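Local coordinates for MDM10 isoform 1 (Saccharomyces cerevisiae, PDB 7BTX), which helps tether the endoplasmic reticulum to mitochondria as part of the ERMES complex and acts in late assembly of the outer-membrane TOM translocase, at residues F37-A42 against T426-W431. Numbering follows the deposited sequence.
Sequences FRIPSA and TLKLLW
Ile39 and Leu430 have the nearest CA atoms across the contact, 6.9 Å apart, where the irregular segment 37-42 lies over strand 426-434. The fold is a mitochondrial beta-barrel, and this N-terminal loop, on its way from helix 30-33 to strand 44-48, packs against one side of a strand from the C-terminal part of the wall. Lys428 and Leu430 point toward the loop, with Leu429 turned away between them. The Phe37 ring lies between these two side chains: Phe37 CE2 is 3.6 Å from Leu430 CB, while Lys428 covers one ring face. Bends at chi2 and chi3 bring the Lys428 chain over the Phe37 ring, CE offset toward the rim, and its NZ makes a cation-pi contact 4.7 Å from the centroid of that ring, 6° off the normal. Lys428 NZ also donates to Phe37 O at 2.9 Å and to the carbonyl of Leu35, so two backbone oxygens grip the ammonium group. An alanine at Lys428 would probably leave both carbonyls without this donor and one face of Phe37 without its CE methylene and cation. Farther along, Ile39 CD1 approaches Leu429 O, and Leu430 CD1 lies 3.9 Å from both Ile39 CD1 and Pro40 CD.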
loop_
_atom_site.group_PDB
_atom_site.type_symbol
_atom_site.label_atom_id
_atom_site.label_comp_id
_atom_site.label_asym_id
_atom_site.label_seq_id
_atom_site.Cartn_x
_atom_site.Cartn_y
_atom_site.Cartn_z
ATOM N N PHE D 37 -6.683 -10.001 27.871
ATOM C CA PHE D 37 -7.205 -10.381 26.569
ATOM C C PHE D 37 -7.008 -9.241 25.571
ATOM O O PHE D 37 -6.593 -8.131 25.916
ATOM C CB PHE D 37 -8.668 -10.810 26.674
ATOM C CG PHE D 37 -9.585 -9.778 27.265
ATOM C CD1 PHE D 37 -9.855 -9.772 28.619
ATOM C CD2 PHE D 37 -10.226 -8.851 26.460
ATOM C CE1 PHE D 37 -10.711 -8.842 29.161
ATOM C CE2 PHE D 37 -11.079 -7.920 27.003
ATOM C CZ PHE D 37 -11.323 -7.918 28.350
ATOM N N ARG D 38 -7.315 -9.518 24.308
ATOM C CA ARG D 38 -6.967 -8.631 23.210
ATOM C C ARG D 38 -8.225 -8.053 22.580
ATOM O O ARG D 38 -9.183 -8.782 22.310
ATOM C CB ARG D 38 -6.141 -9.372 22.158
ATOM C CG ARG D 38 -5.334 -8.457 21.261
ATOM C CD ARG D 38 -4.343 -7.646 22.065
ATOM N NE ARG D 38 -3.264 -8.478 22.584
ATOM C CZ ARG D 38 -2.129 -8.717 21.937
ATOM N NH1 ARG D 38 -1.920 -8.180 20.743
ATOM N NH2 ARG D 38 -1.203 -9.489 22.484
ATOM N N ILE D 39 -8.206 -6.745 22.343
ATOM C CA ILE D 39 -9.306 -6.023 21.711
ATOM C C ILE D 39 -8.987 -5.863 20.230
ATOM O O ILE D 39 -7.855 -5.496 19.885
ATOM C CB ILE D 39 -9.527 -4.660 22.387
ATOM C CG1 ILE D 39 -9.888 -4.844 23.857
ATOM C CG2 ILE D 39 -10.607 -3.864 21.689
ATOM C CD1 ILE D 39 -11.031 -5.763 24.080
ATOM N N PRO D 40 -9.924 -6.151 19.327
ATOM C CA PRO D 40 -9.690 -5.876 17.908
ATOM C C PRO D 40 -9.619 -4.383 17.640
ATOM O O PRO D 40 -10.248 -3.576 18.325
ATOM C CB PRO D 40 -10.905 -6.507 17.222
ATOM C CG PRO D 40 -11.463 -7.454 18.214
ATOM C CD PRO D 40 -11.200 -6.851 19.540
ATOM N N SER D 41 -8.832 -4.014 16.632
ATOM C CA SER D 41 -8.567 -2.612 16.340
ATOM C C SER D 41 -9.201 -2.157 15.030
ATOM O O SER D 41 -9.115 -0.979 14.674
ATOM C CB SER D 41 -7.065 -2.349 16.318
ATOM O OG SER D 41 -6.430 -3.149 15.339
ATOM N N ALA D 42 -9.854 -3.070 14.315
ATOM C CA ALA D 42 -10.499 -2.773 13.043
ATOM C C ALA D 42 -11.490 -3.888 12.757
ATOM O O ALA D 42 -11.540 -4.891 13.473
ATOM C CB ALA D 42 -9.497 -2.660 11.900
ATOM N N THR D 426 -7.870 2.373 32.170
ATOM C CA THR D 426 -8.583 1.906 30.996
ATOM C C THR D 426 -9.759 1.039 31.414
ATOM O O THR D 426 -9.942 0.718 32.588
ATOM C CB THR D 426 -7.666 1.116 30.058
ATOM O OG1 THR D 426 -7.093 0.014 30.768
ATOM C CG2 THR D 426 -6.558 1.998 29.527
ATOM N N LEU D 427 -10.565 0.668 30.425
ATOM C CA LEU D 427 -11.677 -0.251 30.639
ATOM C C LEU D 427 -11.901 -0.974 29.316
ATOM O O LEU D 427 -12.496 -0.412 28.394
ATOM C CB LEU D 427 -12.926 0.483 31.102
ATOM C CG LEU D 427 -14.240 -0.298 31.164
ATOM C CD1 LEU D 427 -14.128 -1.466 32.106
ATOM C CD2 LEU D 427 -15.380 0.600 31.582
ATOM N N LYS D 428 -11.399 -2.197 29.218
ATOM C CA LYS D 428 -11.611 -2.998 28.026
ATOM C C LYS D 428 -12.902 -3.784 28.156
ATOM O O LYS D 428 -13.171 -4.390 29.191
ATOM C CB LYS D 428 -10.442 -3.951 27.806
ATOM C CG LYS D 428 -9.134 -3.262 27.521
ATOM C CD LYS D 428 -7.973 -4.016 28.119
ATOM C CE LYS D 428 -7.794 -5.365 27.463
ATOM N NZ LYS D 428 -6.637 -6.096 28.038
ATOM N N LEU D 429 -13.708 -3.760 27.106
ATOM C CA LEU D 429 -14.895 -4.590 27.015
ATOM C C LEU D 429 -14.768 -5.477 25.790
ATOM O O LEU D 429 -14.159 -5.088 24.795
ATOM C CB LEU D 429 -16.171 -3.756 26.914
ATOM C CG LEU D 429 -16.507 -2.801 28.054
ATOM C CD1 LEU D 429 -16.100 -1.384 27.710
ATOM C CD2 LEU D 429 -17.987 -2.870 28.351
ATOM N N LEU D 430 -15.343 -6.670 25.863
ATOM C CA LEU D 430 -15.244 -7.608 24.758
ATOM C C LEU D 430 -16.425 -8.554 24.798
ATOM O O LEU D 430 -16.685 -9.175 25.828
ATOM C CB LEU D 430 -13.939 -8.405 24.819
ATOM C CG LEU D 430 -13.655 -9.351 23.652
ATOM C CD1 LEU D 430 -13.194 -8.588 22.435
ATOM C CD2 LEU D 430 -12.630 -10.380 24.042
ATOM N N TRP D 431 -17.133 -8.660 23.685
ATOM C CA TRP D 431 -18.168 -9.662 23.513
ATOM C C TRP D 431 -17.696 -10.679 22.485
ATOM O O TRP D 431 -17.021 -10.322 21.521
ATOM C CB TRP D 431 -19.486 -9.028 23.070
ATOM C CG TRP D 431 -20.552 -10.023 22.814
ATOM C CD1 TRP D 431 -21.239 -10.732 23.739
ATOM C CD2 TRP D 431 -21.047 -10.436 21.540
ATOM N NE1 TRP D 431 -22.140 -11.564 23.129
ATOM C CE2 TRP D 431 -22.040 -11.399 21.774
ATOM C CE3 TRP D 431 -20.747 -10.085 20.223
ATOM C CZ2 TRP D 431 -22.735 -12.014 20.743
ATOM C CZ3 TRP D 431 -21.434 -10.695 19.205
ATOM C CH2 TRP D 431 -22.417 -11.649 19.467
#